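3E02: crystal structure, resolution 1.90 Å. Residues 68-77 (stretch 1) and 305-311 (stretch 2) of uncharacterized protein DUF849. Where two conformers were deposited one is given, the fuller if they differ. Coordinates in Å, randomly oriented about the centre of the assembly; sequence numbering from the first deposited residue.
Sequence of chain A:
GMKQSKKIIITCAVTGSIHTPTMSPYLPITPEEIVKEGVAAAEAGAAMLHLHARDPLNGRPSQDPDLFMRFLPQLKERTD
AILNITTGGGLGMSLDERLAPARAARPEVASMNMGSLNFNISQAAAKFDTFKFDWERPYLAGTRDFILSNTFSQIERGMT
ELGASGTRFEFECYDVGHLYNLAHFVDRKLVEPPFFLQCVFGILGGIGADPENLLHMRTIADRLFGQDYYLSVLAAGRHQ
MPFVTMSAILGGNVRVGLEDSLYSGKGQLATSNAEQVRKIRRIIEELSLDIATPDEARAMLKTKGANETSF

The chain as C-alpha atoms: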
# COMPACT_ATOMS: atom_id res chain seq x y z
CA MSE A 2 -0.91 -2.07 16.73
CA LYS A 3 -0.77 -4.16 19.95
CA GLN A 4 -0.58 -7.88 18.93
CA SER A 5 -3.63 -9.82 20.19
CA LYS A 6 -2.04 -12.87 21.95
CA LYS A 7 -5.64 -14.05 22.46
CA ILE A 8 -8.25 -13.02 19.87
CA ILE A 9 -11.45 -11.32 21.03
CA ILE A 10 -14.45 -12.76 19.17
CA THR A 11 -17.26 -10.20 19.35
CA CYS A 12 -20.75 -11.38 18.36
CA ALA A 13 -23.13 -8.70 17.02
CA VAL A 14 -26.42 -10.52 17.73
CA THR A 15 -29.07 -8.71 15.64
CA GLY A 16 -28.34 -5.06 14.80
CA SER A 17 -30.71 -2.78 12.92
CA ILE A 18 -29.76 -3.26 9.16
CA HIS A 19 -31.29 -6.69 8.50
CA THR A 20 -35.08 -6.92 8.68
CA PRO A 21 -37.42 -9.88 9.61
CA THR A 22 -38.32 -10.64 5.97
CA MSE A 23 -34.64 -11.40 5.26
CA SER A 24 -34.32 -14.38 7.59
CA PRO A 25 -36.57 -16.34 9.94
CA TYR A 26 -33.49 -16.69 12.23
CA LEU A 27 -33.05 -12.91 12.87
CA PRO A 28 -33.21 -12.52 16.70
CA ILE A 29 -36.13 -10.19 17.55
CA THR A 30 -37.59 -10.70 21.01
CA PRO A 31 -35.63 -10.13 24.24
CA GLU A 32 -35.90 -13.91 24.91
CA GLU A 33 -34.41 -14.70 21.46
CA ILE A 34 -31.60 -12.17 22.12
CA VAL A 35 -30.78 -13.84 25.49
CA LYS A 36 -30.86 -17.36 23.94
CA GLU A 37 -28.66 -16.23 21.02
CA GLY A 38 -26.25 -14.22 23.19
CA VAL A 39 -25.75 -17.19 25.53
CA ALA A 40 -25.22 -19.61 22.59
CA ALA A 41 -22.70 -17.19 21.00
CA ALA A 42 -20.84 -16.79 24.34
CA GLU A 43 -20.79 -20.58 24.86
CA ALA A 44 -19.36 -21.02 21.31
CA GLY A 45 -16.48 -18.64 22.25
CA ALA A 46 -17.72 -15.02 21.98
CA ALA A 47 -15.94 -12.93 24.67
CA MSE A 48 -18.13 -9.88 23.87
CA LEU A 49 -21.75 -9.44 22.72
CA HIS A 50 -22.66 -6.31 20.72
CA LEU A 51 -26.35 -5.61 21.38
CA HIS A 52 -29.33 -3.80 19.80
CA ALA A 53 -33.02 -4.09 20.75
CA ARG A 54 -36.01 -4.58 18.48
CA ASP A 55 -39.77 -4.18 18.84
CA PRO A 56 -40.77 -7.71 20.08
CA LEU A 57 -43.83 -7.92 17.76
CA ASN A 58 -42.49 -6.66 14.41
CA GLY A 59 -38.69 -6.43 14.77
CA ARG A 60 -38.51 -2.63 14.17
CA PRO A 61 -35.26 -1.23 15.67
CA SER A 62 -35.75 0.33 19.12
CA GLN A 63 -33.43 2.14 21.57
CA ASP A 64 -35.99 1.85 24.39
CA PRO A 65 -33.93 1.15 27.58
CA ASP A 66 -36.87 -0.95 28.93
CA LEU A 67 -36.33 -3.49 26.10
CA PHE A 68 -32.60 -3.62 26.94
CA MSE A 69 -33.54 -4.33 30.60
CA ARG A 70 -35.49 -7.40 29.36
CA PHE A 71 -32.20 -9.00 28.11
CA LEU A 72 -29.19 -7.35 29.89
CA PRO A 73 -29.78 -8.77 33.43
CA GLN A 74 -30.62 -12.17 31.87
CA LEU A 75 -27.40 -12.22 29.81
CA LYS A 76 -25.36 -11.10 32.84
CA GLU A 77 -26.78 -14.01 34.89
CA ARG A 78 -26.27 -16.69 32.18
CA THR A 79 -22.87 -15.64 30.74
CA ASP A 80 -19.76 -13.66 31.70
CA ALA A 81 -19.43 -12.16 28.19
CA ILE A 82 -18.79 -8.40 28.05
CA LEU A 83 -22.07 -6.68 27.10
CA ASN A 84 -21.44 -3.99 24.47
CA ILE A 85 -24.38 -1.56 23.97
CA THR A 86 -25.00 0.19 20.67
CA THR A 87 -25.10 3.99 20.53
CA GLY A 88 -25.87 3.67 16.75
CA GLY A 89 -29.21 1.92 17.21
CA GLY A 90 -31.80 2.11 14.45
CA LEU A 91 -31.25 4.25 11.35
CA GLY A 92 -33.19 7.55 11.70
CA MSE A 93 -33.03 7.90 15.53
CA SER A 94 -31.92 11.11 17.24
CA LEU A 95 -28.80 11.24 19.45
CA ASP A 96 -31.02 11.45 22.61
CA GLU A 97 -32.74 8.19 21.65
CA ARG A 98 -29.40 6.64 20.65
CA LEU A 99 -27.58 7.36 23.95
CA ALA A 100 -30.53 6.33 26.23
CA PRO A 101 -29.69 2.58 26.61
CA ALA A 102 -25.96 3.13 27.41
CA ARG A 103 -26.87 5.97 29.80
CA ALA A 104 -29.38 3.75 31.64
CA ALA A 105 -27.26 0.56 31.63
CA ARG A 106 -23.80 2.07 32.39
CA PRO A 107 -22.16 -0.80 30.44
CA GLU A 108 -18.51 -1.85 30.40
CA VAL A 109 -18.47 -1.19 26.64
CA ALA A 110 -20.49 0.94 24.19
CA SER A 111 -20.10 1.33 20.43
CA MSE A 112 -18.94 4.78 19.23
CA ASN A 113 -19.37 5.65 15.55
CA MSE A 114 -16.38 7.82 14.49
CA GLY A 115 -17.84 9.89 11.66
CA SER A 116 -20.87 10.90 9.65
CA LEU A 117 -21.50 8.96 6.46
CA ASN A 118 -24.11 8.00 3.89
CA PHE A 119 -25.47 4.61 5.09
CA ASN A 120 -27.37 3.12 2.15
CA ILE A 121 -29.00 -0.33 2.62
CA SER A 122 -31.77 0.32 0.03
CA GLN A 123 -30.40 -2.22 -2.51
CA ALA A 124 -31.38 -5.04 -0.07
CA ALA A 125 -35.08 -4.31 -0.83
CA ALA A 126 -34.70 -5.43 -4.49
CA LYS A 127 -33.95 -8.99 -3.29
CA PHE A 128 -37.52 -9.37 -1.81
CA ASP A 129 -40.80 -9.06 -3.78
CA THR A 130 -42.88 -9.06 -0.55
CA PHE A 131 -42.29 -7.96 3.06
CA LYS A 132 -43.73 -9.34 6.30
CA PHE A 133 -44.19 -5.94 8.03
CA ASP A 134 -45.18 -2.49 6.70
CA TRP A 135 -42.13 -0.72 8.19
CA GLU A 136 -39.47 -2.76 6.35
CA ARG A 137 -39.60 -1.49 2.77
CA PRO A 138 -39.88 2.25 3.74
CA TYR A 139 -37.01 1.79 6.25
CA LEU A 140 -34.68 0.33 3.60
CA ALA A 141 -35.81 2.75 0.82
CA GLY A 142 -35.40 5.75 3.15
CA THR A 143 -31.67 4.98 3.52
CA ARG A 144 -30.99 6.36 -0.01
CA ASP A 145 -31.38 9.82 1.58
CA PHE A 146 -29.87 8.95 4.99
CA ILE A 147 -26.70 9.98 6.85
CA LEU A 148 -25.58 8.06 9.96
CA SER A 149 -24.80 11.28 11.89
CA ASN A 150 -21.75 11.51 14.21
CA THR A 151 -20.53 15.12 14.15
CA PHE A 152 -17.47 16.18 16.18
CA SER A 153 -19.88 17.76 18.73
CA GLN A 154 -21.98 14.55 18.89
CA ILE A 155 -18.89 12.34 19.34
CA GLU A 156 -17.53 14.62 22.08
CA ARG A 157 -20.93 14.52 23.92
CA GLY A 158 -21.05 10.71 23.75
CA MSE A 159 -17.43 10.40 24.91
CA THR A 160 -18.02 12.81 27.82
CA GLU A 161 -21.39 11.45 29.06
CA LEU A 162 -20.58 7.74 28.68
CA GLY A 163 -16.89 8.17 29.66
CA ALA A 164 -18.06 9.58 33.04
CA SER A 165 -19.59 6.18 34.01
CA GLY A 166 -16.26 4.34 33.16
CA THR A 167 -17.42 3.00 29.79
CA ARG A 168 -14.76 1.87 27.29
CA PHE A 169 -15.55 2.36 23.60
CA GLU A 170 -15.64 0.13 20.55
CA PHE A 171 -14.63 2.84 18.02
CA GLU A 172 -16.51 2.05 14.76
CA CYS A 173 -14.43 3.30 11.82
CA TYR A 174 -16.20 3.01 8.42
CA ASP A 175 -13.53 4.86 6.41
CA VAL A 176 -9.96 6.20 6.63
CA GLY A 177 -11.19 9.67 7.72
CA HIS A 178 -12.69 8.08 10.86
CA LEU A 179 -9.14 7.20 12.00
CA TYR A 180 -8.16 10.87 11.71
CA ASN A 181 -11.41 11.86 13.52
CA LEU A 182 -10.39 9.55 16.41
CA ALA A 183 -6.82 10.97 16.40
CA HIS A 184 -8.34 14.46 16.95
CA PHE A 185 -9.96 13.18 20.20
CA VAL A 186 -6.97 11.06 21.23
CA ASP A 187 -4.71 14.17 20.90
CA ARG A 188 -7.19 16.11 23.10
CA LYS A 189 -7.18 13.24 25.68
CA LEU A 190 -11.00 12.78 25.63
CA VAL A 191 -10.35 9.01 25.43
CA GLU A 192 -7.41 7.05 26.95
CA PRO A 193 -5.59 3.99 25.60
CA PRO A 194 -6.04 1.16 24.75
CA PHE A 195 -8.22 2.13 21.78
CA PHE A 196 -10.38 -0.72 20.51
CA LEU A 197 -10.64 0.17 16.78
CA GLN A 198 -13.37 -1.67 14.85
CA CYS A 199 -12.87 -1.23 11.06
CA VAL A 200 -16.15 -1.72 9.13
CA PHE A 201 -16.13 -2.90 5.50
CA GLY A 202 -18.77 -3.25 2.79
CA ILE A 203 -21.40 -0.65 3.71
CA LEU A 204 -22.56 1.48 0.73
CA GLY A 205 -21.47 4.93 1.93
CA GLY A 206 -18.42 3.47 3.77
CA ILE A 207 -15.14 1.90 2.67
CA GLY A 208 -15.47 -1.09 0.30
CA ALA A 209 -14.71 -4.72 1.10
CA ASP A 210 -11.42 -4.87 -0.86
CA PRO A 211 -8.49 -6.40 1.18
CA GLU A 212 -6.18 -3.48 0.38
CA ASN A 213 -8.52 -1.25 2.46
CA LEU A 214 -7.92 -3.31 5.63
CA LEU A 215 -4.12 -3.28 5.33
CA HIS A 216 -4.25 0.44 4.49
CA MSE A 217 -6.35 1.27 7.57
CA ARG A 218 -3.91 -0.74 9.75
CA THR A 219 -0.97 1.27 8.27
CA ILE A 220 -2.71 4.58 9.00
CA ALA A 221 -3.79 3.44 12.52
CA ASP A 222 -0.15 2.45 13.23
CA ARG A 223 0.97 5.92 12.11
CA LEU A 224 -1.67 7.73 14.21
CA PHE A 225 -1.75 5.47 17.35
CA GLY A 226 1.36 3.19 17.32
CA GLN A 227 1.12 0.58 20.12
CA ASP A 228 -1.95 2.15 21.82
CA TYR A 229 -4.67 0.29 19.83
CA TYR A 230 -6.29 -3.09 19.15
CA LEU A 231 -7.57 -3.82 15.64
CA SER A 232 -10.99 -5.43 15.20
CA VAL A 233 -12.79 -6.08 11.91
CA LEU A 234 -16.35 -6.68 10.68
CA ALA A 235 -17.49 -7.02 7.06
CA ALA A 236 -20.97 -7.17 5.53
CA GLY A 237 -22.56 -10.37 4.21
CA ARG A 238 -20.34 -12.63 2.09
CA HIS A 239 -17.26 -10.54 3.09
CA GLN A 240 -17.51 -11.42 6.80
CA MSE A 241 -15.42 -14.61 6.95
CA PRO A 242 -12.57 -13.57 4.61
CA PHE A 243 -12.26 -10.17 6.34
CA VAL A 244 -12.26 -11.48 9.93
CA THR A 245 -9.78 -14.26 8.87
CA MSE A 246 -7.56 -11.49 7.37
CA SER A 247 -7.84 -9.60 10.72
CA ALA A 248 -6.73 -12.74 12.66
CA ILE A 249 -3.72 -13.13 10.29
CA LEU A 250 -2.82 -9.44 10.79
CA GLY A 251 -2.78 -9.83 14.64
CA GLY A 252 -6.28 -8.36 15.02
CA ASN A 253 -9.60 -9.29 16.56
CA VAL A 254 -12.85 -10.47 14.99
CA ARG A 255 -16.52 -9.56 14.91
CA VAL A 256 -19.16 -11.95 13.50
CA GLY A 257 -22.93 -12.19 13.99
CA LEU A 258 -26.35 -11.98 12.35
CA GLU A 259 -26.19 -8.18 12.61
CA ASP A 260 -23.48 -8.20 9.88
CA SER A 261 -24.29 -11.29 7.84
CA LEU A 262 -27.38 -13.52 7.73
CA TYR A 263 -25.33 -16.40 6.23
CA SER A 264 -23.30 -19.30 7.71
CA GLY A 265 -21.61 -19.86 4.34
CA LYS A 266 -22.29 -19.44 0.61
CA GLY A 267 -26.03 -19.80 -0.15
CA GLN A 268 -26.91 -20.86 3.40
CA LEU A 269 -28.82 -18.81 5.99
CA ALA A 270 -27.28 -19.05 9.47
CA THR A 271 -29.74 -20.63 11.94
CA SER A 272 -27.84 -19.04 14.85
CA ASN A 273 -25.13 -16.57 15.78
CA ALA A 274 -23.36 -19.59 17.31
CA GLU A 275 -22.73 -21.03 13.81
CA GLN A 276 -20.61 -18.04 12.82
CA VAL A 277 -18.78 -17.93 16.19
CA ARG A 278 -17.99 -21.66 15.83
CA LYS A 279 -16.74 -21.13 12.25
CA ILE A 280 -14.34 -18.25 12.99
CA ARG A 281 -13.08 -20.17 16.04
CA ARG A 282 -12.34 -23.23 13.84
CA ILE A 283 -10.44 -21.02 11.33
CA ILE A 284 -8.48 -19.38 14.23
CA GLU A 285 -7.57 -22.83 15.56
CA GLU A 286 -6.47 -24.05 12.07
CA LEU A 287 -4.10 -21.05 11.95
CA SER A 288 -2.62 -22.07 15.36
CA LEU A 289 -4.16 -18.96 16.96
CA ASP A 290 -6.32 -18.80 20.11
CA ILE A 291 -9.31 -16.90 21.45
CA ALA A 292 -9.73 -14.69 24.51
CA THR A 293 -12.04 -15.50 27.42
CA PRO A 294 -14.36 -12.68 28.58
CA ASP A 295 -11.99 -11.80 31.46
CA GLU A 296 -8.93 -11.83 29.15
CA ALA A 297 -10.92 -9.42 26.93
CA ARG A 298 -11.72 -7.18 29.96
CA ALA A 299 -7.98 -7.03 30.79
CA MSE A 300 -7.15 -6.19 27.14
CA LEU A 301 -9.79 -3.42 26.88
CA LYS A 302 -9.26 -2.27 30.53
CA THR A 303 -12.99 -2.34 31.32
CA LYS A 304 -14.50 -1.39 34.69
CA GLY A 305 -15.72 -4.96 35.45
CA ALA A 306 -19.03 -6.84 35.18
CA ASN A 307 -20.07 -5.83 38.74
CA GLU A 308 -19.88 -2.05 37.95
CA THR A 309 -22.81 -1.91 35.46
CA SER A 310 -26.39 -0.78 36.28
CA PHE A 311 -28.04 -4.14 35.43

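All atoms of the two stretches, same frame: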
# COMPACT_ATOMS: atom_id res chain seq x y z
N PHE A 68 -33.95 -3.19 26.52
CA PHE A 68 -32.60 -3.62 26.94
C PHE A 68 -32.62 -4.28 28.33
O PHE A 68 -31.97 -5.31 28.52
CB PHE A 68 -31.60 -2.46 26.91
CG PHE A 68 -31.10 -2.14 25.54
CD1 PHE A 68 -31.80 -1.28 24.70
CD2 PHE A 68 -29.91 -2.71 25.07
CE1 PHE A 68 -31.32 -0.98 23.41
CE2 PHE A 68 -29.43 -2.42 23.80
CZ PHE A 68 -30.13 -1.55 22.96
N MSE A 69 -33.40 -3.73 29.26
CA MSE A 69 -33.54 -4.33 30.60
C MSE A 69 -34.26 -5.68 30.63
O MSE A 69 -34.25 -6.34 31.67
CB MSE A 69 -34.15 -3.33 31.60
CG MSE A 69 -33.25 -2.13 31.83
SE MSE A 69 -31.42 -2.63 32.37
CE MSE A 69 -30.57 -1.03 31.81
N ARG A 70 -34.88 -6.07 29.51
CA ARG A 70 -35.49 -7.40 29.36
C ARG A 70 -34.49 -8.46 28.84
O ARG A 70 -34.85 -9.64 28.77
CB ARG A 70 -36.75 -7.33 28.51
CG ARG A 70 -37.89 -6.61 29.23
CD ARG A 70 -39.01 -6.15 28.30
NE ARG A 70 -39.61 -7.23 27.52
CZ ARG A 70 -40.58 -7.08 26.61
NH1 ARG A 70 -41.09 -5.88 26.34
NH2 ARG A 70 -41.02 -8.16 25.96
N PHE A 71 -33.28 -8.05 28.45
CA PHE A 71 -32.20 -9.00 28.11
C PHE A 71 -30.85 -8.81 28.81
O PHE A 71 -30.13 -9.80 28.99
CB PHE A 71 -32.04 -9.20 26.59
CG PHE A 71 -31.75 -7.96 25.79
CD1 PHE A 71 -30.45 -7.44 25.70
CD2 PHE A 71 -32.75 -7.36 25.01
CE1 PHE A 71 -30.17 -6.32 24.90
CE2 PHE A 71 -32.48 -6.24 24.20
CZ PHE A 71 -31.19 -5.72 24.14
N LEU A 72 -30.49 -7.58 29.22
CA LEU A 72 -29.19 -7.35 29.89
C LEU A 72 -28.99 -8.12 31.21
O LEU A 72 -28.00 -8.87 31.32
CB LEU A 72 -28.87 -5.84 30.03
CG LEU A 72 -28.62 -5.06 28.74
CD1 LEU A 72 -28.46 -3.57 29.03
CD2 LEU A 72 -27.41 -5.59 27.97
N PRO A 73 -29.92 -7.98 32.19
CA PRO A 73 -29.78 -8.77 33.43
C PRO A 73 -29.73 -10.28 33.18
O PRO A 73 -28.94 -10.99 33.80
CB PRO A 73 -31.04 -8.41 34.25
CG PRO A 73 -31.63 -7.26 33.62
CD PRO A 73 -31.12 -7.12 32.23
N GLN A 74 -30.53 -10.75 32.21
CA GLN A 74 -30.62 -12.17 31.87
C GLN A 74 -29.31 -12.67 31.28
O GLN A 74 -28.84 -13.75 31.64
CB GLN A 74 -31.78 -12.44 30.90
CG GLN A 74 -33.20 -12.16 31.42
CD GLN A 74 -33.57 -10.68 31.54
OE1 GLN A 74 -32.83 -9.80 31.11
NE2 GLN A 74 -34.72 -10.41 32.14
N LEU A 75 -28.71 -11.88 30.39
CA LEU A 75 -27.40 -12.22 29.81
C LEU A 75 -26.32 -12.24 30.88
O LEU A 75 -25.52 -13.17 30.93
CB LEU A 75 -27.01 -11.28 28.67
CG LEU A 75 -27.71 -11.53 27.34
CD1 LEU A 75 -27.48 -10.36 26.36
CD2 LEU A 75 -27.25 -12.85 26.74
N LYS A 76 -26.33 -11.22 31.75
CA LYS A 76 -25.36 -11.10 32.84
C LYS A 76 -25.39 -12.34 33.77
O LYS A 76 -24.34 -12.82 34.20
CB LYS A 76 -25.61 -9.83 33.66
CG LYS A 76 -24.59 -9.58 34.77
CD LYS A 76 -24.95 -8.40 35.62
CE LYS A 76 -23.93 -8.19 36.70
NZ LYS A 76 -24.41 -7.23 37.73
N GLU A 77 -26.59 -12.83 34.05
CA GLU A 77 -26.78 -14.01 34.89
C GLU A 77 -26.38 -15.34 34.24
O GLU A 77 -25.89 -16.21 34.96
CB GLU A 77 -28.26 -14.10 35.31
CG GLU A 77 -28.58 -15.22 36.30
N GLY A 305 -15.30 -3.71 34.83
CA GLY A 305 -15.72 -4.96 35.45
C GLY A 305 -17.21 -5.17 35.36
O GLY A 305 -17.98 -4.20 35.36
N ALA A 306 -17.62 -6.44 35.30
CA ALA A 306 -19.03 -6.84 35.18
C ALA A 306 -19.94 -6.36 36.34
O ALA A 306 -21.12 -6.07 36.12
CB ALA A 306 -19.13 -8.37 35.04
N ASN A 307 -19.36 -6.26 37.53
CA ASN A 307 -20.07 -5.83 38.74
C ASN A 307 -20.32 -4.31 38.85
O ASN A 307 -21.04 -3.87 39.75
CB ASN A 307 -19.35 -6.32 40.02
CG ASN A 307 -17.94 -5.73 40.18
OD1 ASN A 307 -17.25 -5.44 39.20
ND2 ASN A 307 -17.51 -5.58 41.43
N GLU A 308 -19.73 -3.52 37.94
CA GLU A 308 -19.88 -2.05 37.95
C GLU A 308 -20.91 -1.48 36.96
O GLU A 308 -20.96 -0.27 36.75
CB GLU A 308 -18.50 -1.40 37.74
CG GLU A 308 -17.46 -1.80 38.80
CD GLU A 308 -17.87 -1.41 40.22
OE1 GLU A 308 -18.49 -0.34 40.41
OE2 GLU A 308 -17.57 -2.19 41.16
N THR A 309 -21.74 -2.35 36.38
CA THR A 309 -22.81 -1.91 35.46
C THR A 309 -24.09 -1.68 36.25
O THR A 309 -24.17 -2.10 37.41
CB THR A 309 -23.07 -2.94 34.34
OG1 THR A 309 -23.71 -4.11 34.86
CG2 THR A 309 -21.77 -3.33 33.63
N SER A 310 -25.08 -1.04 35.64
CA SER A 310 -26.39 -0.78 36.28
C SER A 310 -27.48 -1.78 35.86
O SER A 310 -28.64 -1.40 35.66
CB SER A 310 -26.82 0.67 36.04
OG SER A 310 -25.94 1.52 36.73
N PHE A 311 -27.11 -3.05 35.73
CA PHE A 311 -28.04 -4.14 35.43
C PHE A 311 -27.56 -5.44 36.10
O PHE A 311 -28.26 -6.46 36.07
CB PHE A 311 -28.27 -4.31 33.92
CG PHE A 311 -27.01 -4.54 33.13
CD1 PHE A 311 -26.46 -5.81 33.03
CD2 PHE A 311 -26.39 -3.48 32.47
CE1 PHE A 311 -25.29 -6.04 32.28
CE2 PHE A 311 -25.22 -3.70 31.72
CZ PHE A 311 -24.67 -4.97 31.63
OXT PHE A 311 -26.48 -5.50 36.68

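The last residue of the chain is the centre of this contact: Phe-311 offers both an aromatic ring and the terminal carboxylate, and a helix more than 230 positions earlier in the sequence receives the two together. The example illustrates how a chain end can be anchored by combining charge with apolar packing.

The charged part falls to Lys-76. Its side chain, t at all four chi angles, runs fully extended and places NZ 2.9 Å from OXT of Phe-311, a salt bridge that includes a hydrogen bond donated by the lysine. The aliphatic portion of the same side chain contributes as well, with CD of Lys-76 lying 4.0 Å from CD1 of Phe-311.

One helical turn earlier, Leu-72 sits over a face of the ring. Its CB is 4.0 Å from the ring centroid and 18° off the normal, a CH-pi arrangement, and the same CB approaches CG of Phe-311 at 3.8 Å. Selenomethionine Met-69 points its CA-to-CB bond sideways, yet its side chain bends back so that SE lies 3.9 Å from CB of Phe-311.

O of Ala-306 lies 3.6 Å from CE of Lys-76; within its own stretch this oxygen also accepts a weak hydrogen bond from OG1 of Thr-309, at 3.5 Å.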